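Local coordinates for erythrocyte binding antigen 140 (Plasmodium falciparum, PDB 4GF2), which probably binds a receptor on the host erythrocyte surface during parasite invasion, through an extracellular region with two Duffy binding-like domains, at residues A[53-59]-A[122-127]; A[229-234]-A[265-269]. The protein carries 3 engineered substitutions. All blocks are in the same frame, centred on the assembly; numbering follows the deposited sequence.

Contact 1 (53-59 with 122-127) and contact 2 (229-234 with 265-269) both lie in the N-terminal half of this two-domain fragment. Contact 1 is complete in sequence before contact 2 begins. Their centres are about 44 Å apart, and their nearest atoms about 30 Å, so they do not touch. Contact 1 sits far out, about 58 Å from the centre of the chain; contact 2 is about 20 Å from it. In both, a methionine of the first segment meets aromatic rings of the second. Contact 1 adds a tyrosine hydrogen bond to a backbone carbonyl; contact 2 has none across it. A glycerol, probably from the crystallisation liquor, lies about 4 Å from the Ser229 side chain.

Contact 1. Residues A[53-59]-A[122-127]; sequences LETMEKF and KFSDYY
Tyr126 pushes its ring into the hollow formed where the chain turns at Leu53 to Thr55 and enters helix 56-78. The ring lies between Lys122 O on one face and Met56 CG, 4.1 Å from the ring centroid, on the other. At the tip, Tyr126 OH donates to Leu53 O at 2.6 Å, from above the carbonyl plane. Lys122 fills in beside it: its CG lies 3.7 Å from Leu53 CD1. Bends at chi2 and chi3 fold the chain beyond, so that CE comes against Leu53 O and NZ makes a salt bridge to Asp125 OD2, weak as a hydrogen bond. This joins the starting end of helix 56-78 to the last turns of helix 110-127, within the first Duffy binding domain. Thr55 is the N-cap of helix 56-78; its OG1 accepts from Lys58 N. Met56 runs past Tyr126 in the opposite direction. Its SD makes oblique Met-aromatic contacts with Tyr126 and Phe123, and its CE touches Tyr127 CE1. Tyr126 CD2 stands 3.8 Å above the centre of the Phe123 ring. Phe123 sets its edge against the face of Phe59, a T-shaped pair with planes at 86°. Trp142 meets Phe59 edge-to-face as well.

Contact 2. Residues A[229-234]-A[265-269]; sequences SKTQME and LDDFF
Phe269 lays a ring face on the backbone of the neighbouring helix. Lys230 CA stands 3.6 Å from the ring centroid, 21° off the normal, a CH-pi contact made by a main-chain carbon. The Lys230 side chain extends this cover: CB and CG both come 3.6 Å from Phe269 CD2. The opposite face of the ring carries Phe268 CD2, offset toward the rim, so Phe269 is held between its own neighbour and the lysine. The ring also meets Ser229, whose O lies 3.7 Å from Phe269 CZ.

Met233 packs beside the ring. Its CG is anti to the backbone N (chi1 -156°), and a bend at chi3 turns the methyl toward Leu265. Met233 CE then lies 3.3 Å from Leu265 CD2, and it also touches Phe269 CE2. The sulfur sits over the face of Phe268, SD to ring centroid 4.3 Å, and approaches Phe269 obliquely. Both are Met-aromatic contacts. Glu234 CG touches Leu265 CD2.

The contact packs the short helix 265-269 against the long helix 213-242, probably as part of the N-terminal Duffy binding-like region. The two segments run nearly antiparallel, at 155°, with axes 10.6 Å apart. The disulfide Cys219-Cys279 ties helix 213-242 to helix 273-279, which follows the short helix. Phe257 of helix 252-259 touches both Met233 and Leu265, while from helix 175-202 Trp183 touches Met233 and Phe187 meets the Phe268 ring.

Charge appears at the edge. Lys230 NZ stays 4.2 Å from Asp266 OD1, too far for a salt bridge, while Asp266 OD2 pairs with Lys270. With no hydrogen bond between the segments, the contact rests on apolar, CH-pi and sulfur-aromatic packing, and the Lys230 and Asp266 charges probably add a weak attraction at most.

Contact 1. Residues A[53-59]-A[122-127]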
loop_
_atom_site.group_PDB
_atom_site.type_symbol
_atom_site.label_atom_id
_atom_site.label_comp_id
_atom_site.label_asym_id
_atom_site.label_seq_id
_atom_site.Cartn_x
_atom_site.Cartn_y
_atom_site.Cartn_z
ATOM N N LEU A 53 -19.573 -43.546 -30.278
ATOM C CA LEU A 53 -20.856 -42.901 -30.537
ATOM C C LEU A 53 -21.448 -43.444 -31.834
ATOM O O LEU A 53 -21.891 -42.689 -32.702
ATOM C CB LEU A 53 -20.679 -41.384 -30.610
ATOM C CG LEU A 53 -20.051 -40.749 -29.366
ATOM C CD1 LEU A 53 -19.864 -39.254 -29.555
ATOM C CD2 LEU A 53 -20.900 -41.024 -28.135
ATOM N N GLU A 54 -21.455 -44.769 -31.945
ATOM C CA GLU A 54 -21.818 -45.454 -33.182
ATOM C C GLU A 54 -23.206 -45.054 -33.664
ATOM O O GLU A 54 -23.420 -44.838 -34.856
ATOM C CB GLU A 54 -21.767 -46.975 -32.998
ATOM C CG GLU A 54 -20.535 -47.489 -32.263
ATOM C CD GLU A 54 -20.728 -47.540 -30.758
ATOM O OE1 GLU A 54 -21.890 -47.497 -30.309
ATOM O OE2 GLU A 54 -19.721 -47.613 -30.025
ATOM N N THR A 55 -24.146 -44.965 -32.730
ATOM C CA THR A 55 -25.530 -44.663 -33.066
ATOM C C THR A 55 -26.062 -43.535 -32.194
ATOM O O THR A 55 -25.396 -43.091 -31.257
ATOM C CB THR A 55 -26.422 -45.893 -32.861
ATOM O OG1 THR A 55 -26.465 -46.224 -31.468
ATOM C CG2 THR A 55 -25.886 -47.084 -33.649
ATOM N N MET A 56 -27.268 -43.076 -32.506
ATOM C CA MET A 56 -27.897 -42.020 -31.726
ATOM C C MET A 56 -28.294 -42.549 -30.356
ATOM O O MET A 56 -28.254 -41.820 -29.364
ATOM C CB MET A 56 -29.126 -41.475 -32.449
ATOM C CG MET A 56 -28.822 -40.831 -33.792
ATOM S SD MET A 56 -29.550 -39.191 -33.957
ATOM C CE MET A 56 -30.193 -39.285 -35.617
ATOM N N GLU A 57 -28.684 -43.819 -30.303
ATOM C CA GLU A 57 -29.007 -44.453 -29.033
ATOM C C GLU A 57 -27.786 -44.375 -28.128
ATOM O O GLU A 57 -27.894 -44.043 -26.949
ATOM C CB GLU A 57 -29.424 -45.912 -29.234
ATOM C CG GLU A 57 -30.673 -46.093 -30.087
ATOM C CD GLU A 57 -31.177 -47.526 -30.091
ATOM O OE1 GLU A 57 -30.948 -48.241 -29.091
ATOM O OE2 GLU A 57 -31.801 -47.939 -31.093
ATOM N N LYS A 58 -26.619 -44.669 -28.692
ATOM C CA LYS A 58 -25.382 -44.639 -27.929
ATOM C C LYS A 58 -25.099 -43.224 -27.442
ATOM O O LYS A 58 -24.795 -43.013 -26.268
ATOM C CB LYS A 58 -24.216 -45.147 -28.777
ATOM C CG LYS A 58 -22.969 -45.481 -27.973
ATOM C CD LYS A 58 -23.244 -46.587 -26.966
ATOM C CE LYS A 58 -21.976 -47.031 -26.262
ATOM N NZ LYS A 58 -22.257 -48.078 -25.242
ATOM N N PHE A 59 -25.206 -42.254 -28.344
ATOM C CA PHE A 59 -24.977 -40.860 -27.985
ATOM C C PHE A 59 -25.864 -40.453 -26.813
ATOM O O PHE A 59 -25.425 -39.744 -25.910
ATOM C CB PHE A 59 -25.236 -39.933 -29.172
ATOM C CG PHE A 59 -25.207 -38.476 -28.810
ATOM C CD1 PHE A 59 -24.003 -37.805 -28.681
ATOM C CD2 PHE A 59 -26.384 -37.782 -28.579
ATOM C CE1 PHE A 59 -23.972 -36.465 -28.334
ATOM C CE2 PHE A 59 -26.360 -36.442 -28.233
ATOM C CZ PHE A 59 -25.149 -35.783 -28.111
ATOM N N LYS A 122 -20.084 -36.301 -35.262
ATOM C CA LYS A 122 -20.965 -37.457 -35.168
ATOM C C LYS A 122 -22.364 -37.109 -35.659
ATOM O O LYS A 122 -23.022 -37.921 -36.308
ATOM C CB LYS A 122 -21.025 -37.979 -33.733
ATOM C CG LYS A 122 -19.707 -38.540 -33.225
ATOM C CD LYS A 122 -19.072 -39.503 -34.224
ATOM C CE LYS A 122 -20.014 -40.636 -34.595
ATOM N NZ LYS A 122 -19.384 -41.601 -35.539
ATOM N N PHE A 123 -22.819 -35.901 -35.350
ATOM C CA PHE A 123 -24.129 -35.466 -35.809
ATOM C C PHE A 123 -24.111 -35.197 -37.313
ATOM O O PHE A 123 -25.146 -35.275 -37.970
ATOM C CB PHE A 123 -24.614 -34.247 -35.020
ATOM C CG PHE A 123 -25.490 -34.601 -33.850
ATOM C CD1 PHE A 123 -24.937 -35.019 -32.649
ATOM C CD2 PHE A 123 -26.870 -34.524 -33.954
ATOM C CE1 PHE A 123 -25.744 -35.350 -31.572
ATOM C CE2 PHE A 123 -27.684 -34.853 -32.882
ATOM C CZ PHE A 123 -27.122 -35.267 -31.689
ATOM N N SER A 124 -22.934 -34.897 -37.856
ATOM C CA SER A 124 -22.762 -34.845 -39.307
ATOM C C SER A 124 -23.038 -36.217 -39.901
ATOM O O SER A 124 -23.701 -36.339 -40.927
ATOM C CB SER A 124 -21.346 -34.407 -39.685
ATOM O OG SER A 124 -21.247 -32.997 -39.755
ATOM N N ASP A 125 -22.515 -37.250 -39.248
ATOM C CA ASP A 125 -22.724 -38.620 -39.693
ATOM C C ASP A 125 -24.182 -39.036 -39.515
ATOM O O ASP A 125 -24.781 -39.633 -40.413
ATOM C CB ASP A 125 -21.807 -39.575 -38.925
ATOM C CG ASP A 125 -20.336 -39.241 -39.099
ATOM O OD1 ASP A 125 -19.984 -38.604 -40.116
ATOM O OD2 ASP A 125 -19.533 -39.618 -38.220
ATOM N N TYR A 126 -24.754 -38.711 -38.358
ATOM C CA TYR A 126 -26.120 -39.107 -38.041
ATOM C C TYR A 126 -27.106 -38.583 -39.084
ATOM O O TYR A 126 -27.965 -39.322 -39.564
ATOM C CB TYR A 126 -26.519 -38.585 -36.657
ATOM C CG TYR A 126 -25.708 -39.140 -35.503
ATOM C CD1 TYR A 126 -25.040 -40.356 -35.606
ATOM C CD2 TYR A 126 -25.614 -38.443 -34.306
ATOM C CE1 TYR A 126 -24.301 -40.857 -34.547
ATOM C CE2 TYR A 126 -24.878 -38.933 -33.246
ATOM C CZ TYR A 126 -24.224 -40.139 -33.369
ATOM O OH TYR A 126 -23.492 -40.625 -32.308
ATOM N N TYR A 127 -26.973 -37.309 -39.434
ATOM C CA TYR A 127 -27.928 -36.656 -40.323
ATOM C C TYR A 127 -27.369 -36.402 -41.719
ATOM O O TYR A 127 -28.102 -35.999 -42.621
ATOM C CB TYR A 127 -28.387 -35.335 -39.703
ATOM C CG TYR A 127 -29.227 -35.534 -38.468
ATOM C CD1 TYR A 127 -28.638 -35.840 -37.248
ATOM C CD2 TYR A 127 -30.609 -35.434 -38.526
ATOM C CE1 TYR A 127 -29.402 -36.032 -36.121
ATOM C CE2 TYR A 127 -31.382 -35.623 -37.402
ATOM C CZ TYR A 127 -30.776 -35.922 -36.204
ATOM O OH TYR A 127 -31.553 -36.114 -35.087
#

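Contact 2. Residues A[229-234]-A[265-269]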
loop_
_atom_site.group_PDB
_atom_site.type_symbol
_atom_site.label_atom_id
_atom_site.label_comp_id
_atom_site.label_asym_id
_atom_site.label_seq_id
_atom_site.Cartn_x
_atom_site.Cartn_y
_atom_site.Cartn_z
ATOM N N SER A 229 -12.539 -9.228 -8.553
ATOM C CA SER A 229 -13.968 -9.334 -8.822
ATOM C C SER A 229 -14.460 -8.220 -9.741
ATOM O O SER A 229 -15.300 -8.454 -10.608
ATOM C CB SER A 229 -14.759 -9.316 -7.514
ATOM O OG SER A 229 -14.432 -10.438 -6.710
ATOM N N LYS A 230 -13.941 -7.010 -9.560
ATOM C CA LYS A 230 -14.390 -5.886 -10.373
ATOM C C LYS A 230 -14.022 -6.055 -11.847
ATOM O O LYS A 230 -14.821 -5.737 -12.728
ATOM C CB LYS A 230 -13.835 -4.562 -9.849
ATOM C CG LYS A 230 -14.171 -3.388 -10.760
ATOM C CD LYS A 230 -13.844 -2.051 -10.120
ATOM C CE LYS A 230 -14.224 -0.898 -11.038
ATOM N NZ LYS A 230 -14.046 0.427 -10.383
ATOM N N THR A 231 -12.818 -6.548 -12.119
ATOM C CA THR A 231 -12.404 -6.767 -13.498
ATOM C C THR A 231 -13.257 -7.880 -14.104
ATOM O O THR A 231 -13.665 -7.799 -15.262
ATOM C CB THR A 231 -10.897 -7.120 -13.615
ATOM O OG1 THR A 231 -10.649 -8.412 -13.051
ATOM C CG2 THR A 231 -10.034 -6.081 -12.903
ATOM N N GLN A 232 -13.544 -8.905 -13.305
ATOM C CA GLN A 232 -14.354 -10.028 -13.765
ATOM C C GLN A 232 -15.743 -9.565 -14.183
ATOM O O GLN A 232 -16.215 -9.899 -15.272
ATOM C CB GLN A 232 -14.469 -11.098 -12.674
ATOM C CG GLN A 232 -13.236 -11.981 -12.538
ATOM C CD GLN A 232 -13.382 -13.035 -11.453
ATOM O OE1 GLN A 232 -14.375 -13.061 -10.724
ATOM N NE2 GLN A 232 -12.391 -13.911 -11.344
ATOM N N MET A 233 -16.395 -8.791 -13.323
ATOM C CA MET A 233 -17.751 -8.350 -13.610
ATOM C C MET A 233 -17.769 -7.435 -14.829
ATOM O O MET A 233 -18.707 -7.474 -15.620
ATOM C CB MET A 233 -18.373 -7.642 -12.406
ATOM C CG MET A 233 -19.899 -7.688 -12.411
ATOM S SD MET A 233 -20.661 -6.769 -11.061
ATOM C CE MET A 233 -20.344 -5.090 -11.573
ATOM N N GLU A 234 -16.734 -6.619 -14.986
ATOM C CA GLU A 234 -16.633 -5.760 -16.161
ATOM C C GLU A 234 -16.726 -6.612 -17.421
ATOM O O GLU A 234 -17.553 -6.355 -18.293
ATOM C CB GLU A 234 -15.326 -4.965 -16.147
ATOM C CG GLU A 234 -15.316 -3.816 -15.152
ATOM C CD GLU A 234 -13.957 -3.147 -15.046
ATOM O OE1 GLU A 234 -13.084 -3.431 -15.892
ATOM O OE2 GLU A 234 -13.763 -2.336 -14.115
ATOM N N LEU A 265 -21.474 -0.784 -11.499
ATOM C CA LEU A 265 -20.188 -1.411 -11.208
ATOM C C LEU A 265 -19.413 -0.626 -10.161
ATOM O O LEU A 265 -19.071 -1.153 -9.104
ATOM C CB LEU A 265 -19.339 -1.535 -12.474
ATOM C CG LEU A 265 -19.863 -2.471 -13.563
ATOM C CD1 LEU A 265 -20.362 -1.682 -14.761
ATOM C CD2 LEU A 265 -18.782 -3.457 -13.984
ATOM N N ASP A 266 -19.138 0.637 -10.462
ATOM C CA ASP A 266 -18.363 1.485 -9.565
ATOM C C ASP A 266 -18.916 1.419 -8.143
ATOM O O ASP A 266 -18.209 1.028 -7.214
ATOM C CB ASP A 266 -18.363 2.930 -10.072
ATOM C CG ASP A 266 -17.453 3.835 -9.259
ATOM O OD1 ASP A 266 -16.547 3.312 -8.575
ATOM O OD2 ASP A 266 -17.640 5.070 -9.312
ATOM N N ASP A 267 -20.182 1.789 -7.982
ATOM C CA ASP A 267 -20.817 1.802 -6.668
ATOM C C ASP A 267 -20.888 0.397 -6.079
ATOM O O ASP A 267 -20.993 0.226 -4.864
ATOM C CB ASP A 267 -22.222 2.398 -6.767
ATOM C CG ASP A 267 -22.907 2.504 -5.418
ATOM O OD1 ASP A 267 -22.210 2.762 -4.412
ATOM O OD2 ASP A 267 -24.143 2.331 -5.366
ATOM N N PHE A 268 -20.828 -0.604 -6.950
ATOM C CA PHE A 268 -20.888 -1.997 -6.529
ATOM C C PHE A 268 -19.612 -2.383 -5.786
ATOM O O PHE A 268 -19.641 -3.204 -4.869
ATOM C CB PHE A 268 -21.082 -2.899 -7.750
ATOM C CG PHE A 268 -21.594 -4.272 -7.424
ATOM C CD1 PHE A 268 -22.946 -4.490 -7.217
ATOM C CD2 PHE A 268 -20.728 -5.347 -7.344
ATOM C CE1 PHE A 268 -23.422 -5.755 -6.924
ATOM C CE2 PHE A 268 -21.197 -6.614 -7.054
ATOM C CZ PHE A 268 -22.547 -6.818 -6.845
ATOM N N PHE A 269 -18.495 -1.777 -6.178
ATOM C CA PHE A 269 -17.203 -2.108 -5.585
ATOM C C PHE A 269 -16.596 -0.970 -4.764
ATOM O O PHE A 269 -15.508 -1.124 -4.208
ATOM C CB PHE A 269 -16.221 -2.538 -6.673
ATOM C CG PHE A 269 -16.659 -3.752 -7.431
ATOM C CD1 PHE A 269 -16.601 -5.005 -6.848
ATOM C CD2 PHE A 269 -17.130 -3.642 -8.725
ATOM C CE1 PHE A 269 -17.007 -6.124 -7.545
ATOM C CE2 PHE A 269 -17.535 -4.756 -9.424
ATOM C CZ PHE A 269 -17.473 -5.999 -8.836
#